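Local coordinates for protein CmeC (Campylobacter jejuni, PDB 4MT4) that forms a trimeric outer membrane channel of the outer membrane factor family and probably serves as the exit duct of an efflux system, at residues G367-A372 and I443-G448; V374-I379 and N437-V442; I16-G21 and I260-S265; P273-S278 and N360-A365. All blocks are in the same frame, centred on the assembly; numbering follows the deposited sequence.

In the fold
From the N terminus, the loop residues I16-G21 meet I260-S265 in interaction 3, closing a span of 238 residues that includes helices 129-195 and 201-236. Interaction 4 follows in series: helix 273-293 returns, after strands 299-310 and 322-335, to pack against the long helix 339-405. Further along that helix, interaction 1 joins it to the end of helix 411-445 and encloses interaction 2, a deeper level of the same helical hairpin; no contact crosses another. Helix 339-405 is thus shared by interactions 1, 2 and 4. F446 of interaction 1 touches the loop of interaction 3, R376 of interaction 2 reaches G21, and G447 packs on P273 of interaction 4.

Interaction 1: G367-A372 and I443-G448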
loop_
_atom_site.group_PDB
_atom_site.type_symbol
_atom_site.label_atom_id
_atom_site.label_comp_id
_atom_site.label_asym_id
_atom_site.label_seq_id
_atom_site.Cartn_x
_atom_site.Cartn_y
_atom_site.Cartn_z
ATOM N N GLY B 367 21.508 3.840 0.891
ATOM C CA GLY B 367 21.139 4.091 2.270
ATOM C C GLY B 367 21.060 2.800 3.057
ATOM O O GLY B 367 21.489 2.734 4.209
ATOM N N GLU B 368 20.512 1.767 2.426
ATOM C CA GLU B 368 20.416 0.449 3.041
ATOM C C GLU B 368 21.798 -0.155 3.269
ATOM O O GLU B 368 22.044 -0.793 4.290
ATOM C CB GLU B 368 19.574 -0.495 2.176
ATOM C CG GLU B 368 18.114 -0.101 2.034
ATOM C CD GLU B 368 17.359 -0.990 1.061
ATOM O OE1 GLU B 368 17.998 -1.844 0.413
ATOM O OE2 GLU B 368 16.125 -0.832 0.945
ATOM N N ILE B 369 22.698 0.057 2.312
ATOM C CA ILE B 369 24.057 -0.472 2.393
ATOM C C ILE B 369 24.835 0.169 3.540
ATOM O O ILE B 369 25.553 -0.517 4.272
ATOM C CB ILE B 369 24.822 -0.262 1.065
ATOM C CG1 ILE B 369 24.239 -1.162 -0.028
ATOM C CG2 ILE B 369 26.310 -0.545 1.240
ATOM C CD1 ILE B 369 24.878 -0.964 -1.386
ATOM N N ARG B 370 24.685 1.480 3.702
ATOM C CA ARG B 370 25.343 2.188 4.796
ATOM C C ARG B 370 24.897 1.660 6.155
ATOM O O ARG B 370 25.723 1.381 7.022
ATOM C CB ARG B 370 25.065 3.690 4.722
ATOM C CG ARG B 370 25.616 4.468 5.911
ATOM C CD ARG B 370 25.183 5.925 5.893
ATOM N NE ARG B 370 25.894 6.717 6.894
ATOM C CZ ARG B 370 26.065 8.034 6.824
ATOM N NH1 ARG B 370 25.582 8.714 5.792
ATOM N NH2 ARG B 370 26.726 8.671 7.780
ATOM N N TYR B 371 23.586 1.526 6.333
ATOM C CA TYR B 371 23.041 1.071 7.604
ATOM C C TYR B 371 23.411 -0.381 7.881
ATOM O O TYR B 371 23.833 -0.716 8.985
ATOM C CB TYR B 371 21.519 1.233 7.640
ATOM C CG TYR B 371 20.924 0.902 8.989
ATOM C CD1 TYR B 371 20.933 1.834 10.018
ATOM C CD2 TYR B 371 20.369 -0.347 9.241
ATOM C CE1 TYR B 371 20.399 1.538 11.255
ATOM C CE2 TYR B 371 19.834 -0.652 10.477
ATOM C CZ TYR B 371 19.852 0.295 11.480
ATOM O OH TYR B 371 19.322 0.001 12.715
ATOM N N ALA B 372 23.257 -1.236 6.875
ATOM C CA ALA B 372 23.536 -2.660 7.029
ATOM C C ALA B 372 24.979 -2.909 7.457
ATOM O O ALA B 372 25.245 -3.760 8.305
ATOM C CB ALA B 372 23.235 -3.399 5.737
ATOM N N ILE B 443 23.924 -9.098 3.352
ATOM C CA ILE B 443 23.807 -9.959 2.181
ATOM C C ILE B 443 22.684 -9.485 1.261
ATOM O O ILE B 443 22.846 -9.436 0.041
ATOM C CB ILE B 443 23.554 -11.429 2.588
ATOM C CG1 ILE B 443 24.728 -11.962 3.415
ATOM C CG2 ILE B 443 23.329 -12.294 1.356
ATOM C CD1 ILE B 443 24.528 -13.375 3.930
ATOM N N LYS B 444 21.551 -9.126 1.858
ATOM C CA LYS B 444 20.401 -8.638 1.103
ATOM C C LYS B 444 20.709 -7.326 0.390
ATOM O O LYS B 444 20.320 -7.125 -0.760
ATOM C CB LYS B 444 19.196 -8.448 2.027
ATOM C CG LYS B 444 17.923 -8.010 1.314
ATOM C CD LYS B 444 16.950 -7.328 2.266
ATOM C CE LYS B 444 16.626 -8.202 3.465
ATOM N NZ LYS B 444 15.676 -7.534 4.398
ATOM N N ALA B 445 21.411 -6.434 1.082
ATOM C CA ALA B 445 21.714 -5.107 0.550
ATOM C C ALA B 445 22.692 -5.166 -0.619
ATOM O O ALA B 445 22.734 -4.259 -1.448
ATOM C CB ALA B 445 22.265 -4.214 1.648
ATOM N N PHE B 446 23.476 -6.236 -0.683
ATOM C CA PHE B 446 24.469 -6.393 -1.741
ATOM C C PHE B 446 23.974 -7.302 -2.863
ATOM O O PHE B 446 24.740 -7.685 -3.748
ATOM C CB PHE B 446 25.782 -6.934 -1.167
ATOM C CG PHE B 446 26.645 -5.880 -0.534
ATOM C CD1 PHE B 446 26.412 -5.464 0.765
ATOM C CD2 PHE B 446 27.687 -5.303 -1.239
ATOM C CE1 PHE B 446 27.200 -4.495 1.350
ATOM C CE2 PHE B 446 28.480 -4.332 -0.661
ATOM C CZ PHE B 446 28.236 -3.928 0.637
ATOM N N GLY B 447 22.689 -7.643 -2.826
ATOM C CA GLY B 447 22.070 -8.382 -3.912
ATOM C C GLY B 447 21.955 -9.882 -3.712
ATOM O O GLY B 447 21.335 -10.572 -4.520
ATOM N N GLY B 448 22.561 -10.390 -2.645
ATOM C CA GLY B 448 22.466 -11.801 -2.312
ATOM C C GLY B 448 23.130 -12.737 -3.304
ATOM O O GLY B 448 22.822 -13.927 -3.346
#
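Helix 367-372 passes the final turn of helix 411-445, with the CA atoms of I369 and A445 5.5 Å apart, and beyond that turn the chain leaves helical geometry at F446. The weak G448 N to I443 O bond and the G447 N to K444 O bond, with G447 at positive phi, make the pattern of a Schellman motif. Small A445 is central: its methyl points at the facing helix, where CB lies 4.0 Å from I369 CG1 and 4.3 Å from A372 CB. I369 has CG1 beside its backbone N (chi1 -69°), which lays that branch over A445 and 3.7 Å from A445 O. Its other branch, CG2, anti to the backbone N, meets the tip of F446, at 3.9 Å from CZ. The two side chains cross at about a right angle. E368 lies at the margin of the contact, and its OE1 forms a salt bridge with R272, whose NH1 also bonds to A445 O. Within the contact the helices are held by van der Waals packing, mostly apolar, with no hydrogen bond between them; the polar link is indirect, through R272, which joins a carboxylate on one helix to a C-terminal carbonyl on the other.

Interaction 2: V374-I379 and N437-V442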
loop_
_atom_site.group_PDB
_atom_site.type_symbol
_atom_site.label_atom_id
_atom_site.label_comp_id
_atom_site.label_asym_id
_atom_site.label_seq_id
_atom_site.Cartn_x
_atom_site.Cartn_y
_atom_site.Cartn_z
ATOM N N VAL B 374 27.116 -0.628 8.947
ATOM C CA VAL B 374 27.358 -0.049 10.264
ATOM C C VAL B 374 26.677 -0.864 11.360
ATOM O O VAL B 374 27.260 -1.107 12.415
ATOM C CB VAL B 374 26.875 1.414 10.337
ATOM C CG1 VAL B 374 26.989 1.949 11.753
ATOM C CG2 VAL B 374 27.676 2.284 9.379
ATOM N N ALA B 375 25.446 -1.292 11.102
ATOM C CA ALA B 375 24.695 -2.081 12.073
ATOM C C ALA B 375 25.384 -3.409 12.354
ATOM O O ALA B 375 25.459 -3.845 13.498
ATOM C CB ALA B 375 23.272 -2.319 11.589
ATOM N N ARG B 376 25.896 -4.039 11.302
ATOM C CA ARG B 376 26.536 -5.345 11.419
ATOM C C ARG B 376 27.714 -5.307 12.396
ATOM O O ARG B 376 27.825 -6.163 13.278
ATOM C CB ARG B 376 27.000 -5.827 10.040
ATOM C CG ARG B 376 27.121 -7.340 9.879
ATOM C CD ARG B 376 28.372 -7.886 10.554
ATOM N NE ARG B 376 29.555 -7.099 10.218
ATOM C CZ ARG B 376 30.726 -7.204 10.838
ATOM N NH1 ARG B 376 30.876 -8.063 11.838
ATOM N NH2 ARG B 376 31.747 -6.446 10.464
ATOM N N LYS B 377 28.583 -4.314 12.241
ATOM C CA LYS B 377 29.771 -4.211 13.080
ATOM C C LYS B 377 29.445 -3.669 14.472
ATOM O O LYS B 377 30.148 -3.960 15.437
ATOM C CB LYS B 377 30.831 -3.332 12.407
ATOM C CG LYS B 377 30.471 -1.858 12.304
ATOM C CD LYS B 377 31.630 -1.053 11.732
ATOM C CE LYS B 377 31.332 0.438 11.737
ATOM N NZ LYS B 377 32.463 1.224 11.169
ATOM N N THR B 378 28.376 -2.886 14.577
ATOM C CA THR B 378 27.970 -2.337 15.866
ATOM C C THR B 378 27.330 -3.416 16.733
ATOM O O THR B 378 27.604 -3.509 17.930
ATOM C CB THR B 378 26.988 -1.163 15.705
ATOM O OG1 THR B 378 27.600 -0.129 14.926
ATOM C CG2 THR B 378 26.603 -0.599 17.067
ATOM N N ILE B 379 26.480 -4.233 16.119
ATOM C CA ILE B 379 25.831 -5.333 16.820
ATOM C C ILE B 379 26.867 -6.401 17.181
ATOM O O ILE B 379 26.711 -7.130 18.163
ATOM C CB ILE B 379 24.689 -5.943 15.974
ATOM C CG1 ILE B 379 23.610 -4.895 15.698
ATOM C CG2 ILE B 379 24.053 -7.120 16.686
ATOM C CD1 ILE B 379 22.540 -5.357 14.737
ATOM N N ASN B 437 20.493 -11.750 11.961
ATOM C CA ASN B 437 19.700 -11.023 10.978
ATOM C C ASN B 437 20.457 -9.836 10.392
ATOM O O ASN B 437 20.130 -9.357 9.305
ATOM C CB ASN B 437 18.386 -10.542 11.598
ATOM C CG ASN B 437 17.425 -11.680 11.884
ATOM O OD1 ASN B 437 17.617 -12.802 11.415
ATOM N ND2 ASN B 437 16.377 -11.391 12.648
ATOM N N SER B 438 21.464 -9.360 11.117
ATOM C CA SER B 438 22.296 -8.266 10.630
ATOM C C SER B 438 23.175 -8.762 9.490
ATOM O O SER B 438 23.500 -8.011 8.571
ATOM C CB SER B 438 23.157 -7.684 11.753
ATOM O OG SER B 438 24.223 -8.557 12.088
ATOM N N ILE B 439 23.555 -10.035 9.559
ATOM C CA ILE B 439 24.320 -10.667 8.492
ATOM C C ILE B 439 23.487 -10.721 7.219
ATOM O O ILE B 439 23.968 -10.408 6.131
ATOM C CB ILE B 439 24.761 -12.096 8.871
ATOM C CG1 ILE B 439 25.584 -12.083 10.160
ATOM C CG2 ILE B 439 25.559 -12.725 7.744
ATOM C CD1 ILE B 439 26.865 -11.289 10.056
ATOM N N VAL B 440 22.228 -11.114 7.372
ATOM C CA VAL B 440 21.301 -11.227 6.254
ATOM C C VAL B 440 21.057 -9.875 5.586
ATOM O O VAL B 440 21.019 -9.780 4.359
ATOM C CB VAL B 440 19.951 -11.820 6.712
ATOM C CG1 VAL B 440 18.991 -11.944 5.540
ATOM C CG2 VAL B 440 20.169 -13.173 7.369
ATOM N N ASP B 441 20.898 -8.834 6.401
ATOM C CA ASP B 441 20.657 -7.487 5.893
ATOM C C ASP B 441 21.791 -7.018 4.985
ATOM O O ASP B 441 21.551 -6.384 3.960
ATOM C CB ASP B 441 20.467 -6.501 7.048
ATOM C CG ASP B 441 19.110 -6.639 7.713
ATOM O OD1 ASP B 441 18.148 -7.036 7.023
ATOM O OD2 ASP B 441 19.003 -6.348 8.925
ATOM N N VAL B 442 23.024 -7.336 5.370
ATOM C CA VAL B 442 24.191 -7.015 4.555
ATOM C C VAL B 442 24.156 -7.794 3.247
ATOM O O VAL B 442 24.335 -7.226 2.170
ATOM C CB VAL B 442 25.508 -7.326 5.295
ATOM C CG1 VAL B 442 26.699 -7.126 4.367
ATOM C CG2 VAL B 442 25.640 -6.461 6.535
#
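R376 dominates this helix pair, its aliphatic stem lying across the facing helix while its charged end goes to other partners. CG starts out anti to the backbone N (chi1 -155°), and the chain then bends at both chi2 and chi3, so that CB, CG and CD each present a methylene to 437-442. CB and CG pass obliquely over V442, with CG 3.8 Å from V442 CG2. CD runs beside I439, the two side chains pointing the same way, and lies 3.8 Å from I439 CD1. S438, one turn before V442, faces R376 and is small enough for its CA to come within 5.2 Å of R376 CA. Its OG is turned in over its own backbone, between N and C (chi1 74°), 3.8 Å from R376 CG, and is hydrogen-bonded to Y435 O in its own helix. One turn further on, I379 comes in end-on, and its CD1 touches S438 CB at 3.8 Å. The guanidinium is held by a salt bridge from NH2 to E26, a bond from NH2 to G21 O and one from NH1 to Y435 OH, so the charge is probably well compensated, while the stem packs as an apolar group. A375, T378 and I379 also pack on L223 of a second subunit. With short-segment axes 8.9 Å apart and running at 158°, the pair is the antiparallel helical hairpin from which outer membrane factors build their alpha-barrel.

Interaction 3: I16-G21 and I260-S265; sequences IDNKLG and IPTGIS
T262 makes the decisive side-chain contact between these two irregular segments. Its OG1 is tucked between N and C of its own backbone (chi1 64°), from where it donates a 2.6 Å bond to N18 O, in the carbonyl plane and on a lone pair. The same OG1 is bonded to T29 N, which fixes the hydroxyl from a second side. CG2, beside the backbone N, lies along G21 O. The backbone of T262 adds another grip: G21 N donates to T262 O over 2.6 Å, in the carbonyl plane but bent, with 135° at the hydrogen. Residues D17 to L20 form a type I turn, and D17 turns OD1 back toward K19 N in a weak Asx-type bond. N18 CB rests against T262 OG1 at 3.7 Å, and CG, beside the backbone N, directs the amide toward G263; OD1 is buried by the contact without a polar partner. G263, having no side chain, lets D17 O come to 3.3 Å from its CA, a CA-H...O contact, while water 1 bridges D17 O and I264 N. I16 approaches I264 O mainly through CG2, and its end leads off. The arrangement is a beta turn of the N-terminal extended segment docked on the loop that precedes helix 273-293, consistent with the N-terminal segment running along the outside of the helical barrel in lipoprotein members of this family.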
loop_
_atom_site.group_PDB
_atom_site.type_symbol
_atom_site.label_atom_id
_atom_site.label_comp_id
_atom_site.label_asym_id
_atom_site.label_seq_id
_atom_site.Cartn_x
_atom_site.Cartn_y
_atom_site.Cartn_z
ATOM N N ILE B 16 35.010 3.805 -2.845
ATOM C CA ILE B 16 34.967 2.534 -2.130
ATOM C C ILE B 16 35.778 2.611 -0.839
ATOM O O ILE B 16 36.799 3.298 -0.773
ATOM C CB ILE B 16 35.490 1.368 -2.999
ATOM C CG1 ILE B 16 36.950 1.599 -3.394
ATOM C CG2 ILE B 16 34.619 1.186 -4.235
ATOM C CD1 ILE B 16 37.537 0.481 -4.223
ATOM N N ASP B 17 35.315 1.904 0.186
ATOM C CA ASP B 17 35.967 1.927 1.492
ATOM C C ASP B 17 35.565 0.706 2.310
ATOM O O ASP B 17 34.432 0.612 2.780
ATOM C CB ASP B 17 35.616 3.213 2.244
ATOM C CG ASP B 17 36.165 3.232 3.657
ATOM O OD1 ASP B 17 37.275 2.706 3.877
ATOM O OD2 ASP B 17 35.482 3.776 4.549
ATOM N N ASN B 18 36.504 -0.217 2.488
ATOM C CA ASN B 18 36.220 -1.499 3.124
ATOM C C ASN B 18 36.297 -1.464 4.646
ATOM O O ASN B 18 36.236 -2.503 5.305
ATOM C CB ASN B 18 37.176 -2.562 2.588
ATOM C CG ASN B 18 36.963 -2.838 1.116
ATOM O OD1 ASN B 18 36.049 -3.571 0.740
ATOM N ND2 ASN B 18 37.805 -2.252 0.272
ATOM N N LYS B 19 36.430 -0.264 5.197
ATOM C CA LYS B 19 36.481 -0.084 6.644
ATOM C C LYS B 19 35.131 0.353 7.191
ATOM O O LYS B 19 34.934 0.436 8.401
ATOM C CB LYS B 19 37.555 0.939 7.012
ATOM C CG LYS B 19 38.957 0.448 6.728
ATOM C CD LYS B 19 39.243 -0.828 7.498
ATOM C CE LYS B 19 39.639 -0.553 8.940
ATOM N NZ LYS B 19 40.088 -1.800 9.625
ATOM N N LEU B 20 34.199 0.618 6.283
ATOM C CA LEU B 20 32.889 1.140 6.650
ATOM C C LEU B 20 32.104 0.153 7.509
ATOM O O LEU B 20 31.394 0.551 8.430
ATOM C CB LEU B 20 32.091 1.495 5.394
ATOM C CG LEU B 20 30.681 2.049 5.618
ATOM C CD1 LEU B 20 30.719 3.280 6.511
ATOM C CD2 LEU B 20 30.011 2.365 4.291
ATOM N N GLY B 21 32.240 -1.133 7.205
ATOM C CA GLY B 21 31.553 -2.166 7.957
ATOM C C GLY B 21 32.504 -3.165 8.586
ATOM O O GLY B 21 32.143 -4.317 8.822
ATOM N N ILE B 260 31.371 -11.853 4.276
ATOM C CA ILE B 260 30.483 -10.843 3.717
ATOM C C ILE B 260 31.231 -9.525 3.528
ATOM O O ILE B 260 32.205 -9.259 4.232
ATOM C CB ILE B 260 29.247 -10.615 4.616
ATOM C CG1 ILE B 260 29.674 -10.125 6.000
ATOM C CG2 ILE B 260 28.421 -11.887 4.722
ATOM C CD1 ILE B 260 28.513 -9.826 6.921
ATOM N N PRO B 261 30.785 -8.701 2.564
ATOM C CA PRO B 261 31.416 -7.401 2.310
ATOM C C PRO B 261 31.437 -6.492 3.537
ATOM O O PRO B 261 30.529 -6.548 4.367
ATOM C CB PRO B 261 30.539 -6.797 1.208
ATOM C CG PRO B 261 29.967 -7.972 0.506
ATOM C CD PRO B 261 29.738 -9.004 1.571
ATOM N N THR B 262 32.475 -5.670 3.642
ATOM C CA THR B 262 32.589 -4.698 4.721
ATOM C C THR B 262 32.589 -3.288 4.147
ATOM O O THR B 262 32.608 -2.301 4.882
ATOM C CB THR B 262 33.868 -4.913 5.549
ATOM O OG1 THR B 262 35.018 -4.697 4.724
ATOM C CG2 THR B 262 33.910 -6.327 6.114
ATOM N N GLY B 263 32.575 -3.209 2.822
ATOM C CA GLY B 263 32.515 -1.945 2.113
ATOM C C GLY B 263 31.666 -2.098 0.866
ATOM O O GLY B 263 31.376 -3.218 0.446
ATOM N N ILE B 264 31.262 -0.981 0.271
ATOM C CA ILE B 264 30.403 -1.037 -0.905
ATOM C C ILE B 264 31.179 -1.564 -2.113
ATOM O O ILE B 264 32.372 -1.299 -2.269
ATOM C CB ILE B 264 29.785 0.346 -1.222
ATOM C CG1 ILE B 264 28.700 0.217 -2.297
ATOM C CG2 ILE B 264 30.857 1.353 -1.623
ATOM C CD1 ILE B 264 27.816 1.431 -2.418
ATOM N N SER B 265 30.497 -2.336 -2.952
ATOM C CA SER B 265 31.119 -2.924 -4.131
ATOM C C SER B 265 31.291 -1.895 -5.242
ATOM O O SER B 265 30.564 -0.904 -5.302
ATOM C CB SER B 265 30.288 -4.104 -4.635
ATOM O OG SER B 265 30.820 -4.625 -5.839
HETATM O O HOH W 1 31.985 1.303 1.525
HETATM O O HOH W 2 30.016 -6.520 7.139
#

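Interaction 4: P273-S278 and N360-A365; sequences PDIGSS and NTLITA
In the TolC-like fold of outer membrane factors, short helices pack beside long ones in the helical barrel, and here the start of helix 273-293 lies antiparallel to the long helix 339-405. The short-segment axes are 9.7 Å apart and run at 169°. The apolar side is filled by I275, whose CG1 lies beside the backbone N and whose extended chain brings CD1 across to the other helix. CD1 meets L362 CD2 at 4.2 Å, the two side chains crossing at about a right angle, and also abuts A365 CB. L362 reaches this point with chi1 at -111°, well off a staggered value, and its side chain also packs on L269. T361 fills the middle. Its CG2, anti to the backbone N, slides past D274 in the opposite direction and comes within 3.6 Å of D274 OD2; OG1, on its other branch, is bonded to N357 O and stands 3.4 Å from S278 OG.

The side that admits water is looser and polar. D274 folds its carboxylate over its own backbone, with CG flanked by both N and C (chi1 60°), and OD2 forms a salt bridge with R272, which would probably offset its charge and favour the ionised carboxylate. Here the partly exposed D274 and T361 are also linked through a water: water 3 joins the two helices, donating one hydrogen to D274 OD2 at 2.8 Å and the other to the carbonyl oxygen of T361, where the distance from the water to T361 O is 2.9 Å.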
loop_
_atom_site.group_PDB
_atom_site.type_symbol
_atom_site.label_atom_id
_atom_site.label_comp_id
_atom_site.label_asym_id
_atom_site.label_seq_id
_atom_site.Cartn_x
_atom_site.Cartn_y
_atom_site.Cartn_z
ATOM N N PRO B 273 19.213 -6.620 -7.968
ATOM C CA PRO B 273 18.111 -6.888 -8.901
ATOM C C PRO B 273 17.152 -5.708 -9.055
ATOM O O PRO B 273 16.641 -5.476 -10.150
ATOM C CB PRO B 273 17.395 -8.085 -8.263
ATOM C CG PRO B 273 18.421 -8.730 -7.401
ATOM C CD PRO B 273 19.264 -7.610 -6.878
ATOM N N ASP B 274 16.921 -4.970 -7.973
ATOM C CA ASP B 274 15.970 -3.865 -7.995
ATOM C C ASP B 274 16.497 -2.696 -8.821
ATOM O O ASP B 274 15.721 -1.959 -9.430
ATOM C CB ASP B 274 15.637 -3.406 -6.573
ATOM C CG ASP B 274 16.854 -2.931 -5.809
ATOM O OD1 ASP B 274 17.972 -3.401 -6.107
ATOM O OD2 ASP B 274 16.686 -2.089 -4.902
ATOM N N ILE B 275 17.816 -2.533 -8.845
ATOM C CA ILE B 275 18.436 -1.489 -9.652
ATOM C C ILE B 275 18.333 -1.840 -11.133
ATOM O O ILE B 275 18.046 -0.978 -11.968
ATOM C CB ILE B 275 19.916 -1.274 -9.272
ATOM C CG1 ILE B 275 20.031 -0.791 -7.823
ATOM C CG2 ILE B 275 20.573 -0.275 -10.213
ATOM C CD1 ILE B 275 21.448 -0.465 -7.391
ATOM N N GLY B 276 18.557 -3.112 -11.451
ATOM C CA GLY B 276 18.440 -3.588 -12.817
ATOM C C GLY B 276 17.015 -3.500 -13.325
ATOM O O GLY B 276 16.772 -3.100 -14.462
ATOM N N SER B 277 16.068 -3.881 -12.474
ATOM C CA SER B 277 14.650 -3.786 -12.799
ATOM C C SER B 277 14.247 -2.344 -13.067
ATOM O O SER B 277 13.539 -2.053 -14.032
ATOM C CB SER B 277 13.798 -4.358 -11.664
ATOM O OG SER B 277 12.432 -4.018 -11.833
ATOM N N SER B 278 14.701 -1.446 -12.201
ATOM C CA SER B 278 14.389 -0.033 -12.335
ATOM C C SER B 278 15.014 0.534 -13.607
ATOM O O SER B 278 14.457 1.434 -14.238
ATOM C CB SER B 278 14.873 0.735 -11.105
ATOM O OG SER B 278 14.319 2.035 -11.060
ATOM N N ASN B 360 15.560 7.196 -7.142
ATOM C CA ASN B 360 15.093 6.852 -5.804
ATOM C C ASN B 360 15.509 5.443 -5.391
ATOM O O ASN B 360 15.797 5.190 -4.221
ATOM C CB ASN B 360 13.571 6.996 -5.721
ATOM C CG ASN B 360 13.062 7.006 -4.292
ATOM O OD1 ASN B 360 13.082 8.039 -3.622
ATOM N ND2 ASN B 360 12.595 5.856 -3.821
ATOM N N THR B 361 15.539 4.529 -6.356
ATOM C CA THR B 361 15.991 3.165 -6.111
ATOM C C THR B 361 17.486 3.157 -5.802
ATOM O O THR B 361 17.954 2.389 -4.962
ATOM C CB THR B 361 15.710 2.243 -7.316
ATOM O OG1 THR B 361 14.315 2.283 -7.636
ATOM C CG2 THR B 361 16.111 0.807 -7.003
ATOM N N LEU B 362 18.228 4.026 -6.483
ATOM C CA LEU B 362 19.662 4.159 -6.252
ATOM C C LEU B 362 19.945 4.723 -4.864
ATOM O O LEU B 362 20.767 4.185 -4.120
ATOM C CB LEU B 362 20.300 5.052 -7.321
ATOM C CG LEU B 362 21.246 4.381 -8.320
ATOM C CD1 LEU B 362 21.843 5.412 -9.265
ATOM C CD2 LEU B 362 22.342 3.614 -7.598
ATOM N N ILE B 363 19.255 5.809 -4.524
ATOM C CA ILE B 363 19.435 6.476 -3.236
ATOM C C ILE B 363 19.097 5.553 -2.068
ATOM O O ILE B 363 19.836 5.484 -1.086
ATOM C CB ILE B 363 18.567 7.750 -3.137
ATOM C CG1 ILE B 363 18.932 8.741 -4.243
ATOM C CG2 ILE B 363 18.701 8.396 -1.768
ATOM C CD1 ILE B 363 20.418 8.971 -4.399
ATOM N N THR B 364 17.976 4.847 -2.187
ATOM C CA THR B 364 17.523 3.924 -1.153
ATOM C C THR B 364 18.511 2.779 -0.961
ATOM O O THR B 364 18.836 2.413 0.167
ATOM C CB THR B 364 16.131 3.350 -1.489
ATOM O OG1 THR B 364 15.159 4.402 -1.472
ATOM C CG2 THR B 364 15.729 2.283 -0.481
ATOM N N ALA B 365 18.991 2.225 -2.071
ATOM C CA ALA B 365 19.940 1.117 -2.036
ATOM C C ALA B 365 21.211 1.483 -1.273
ATOM O O ALA B 365 21.674 0.723 -0.422
ATOM C CB ALA B 365 20.286 0.674 -3.448
HETATM O O HOH W 3 16.189 0.403 -3.690
#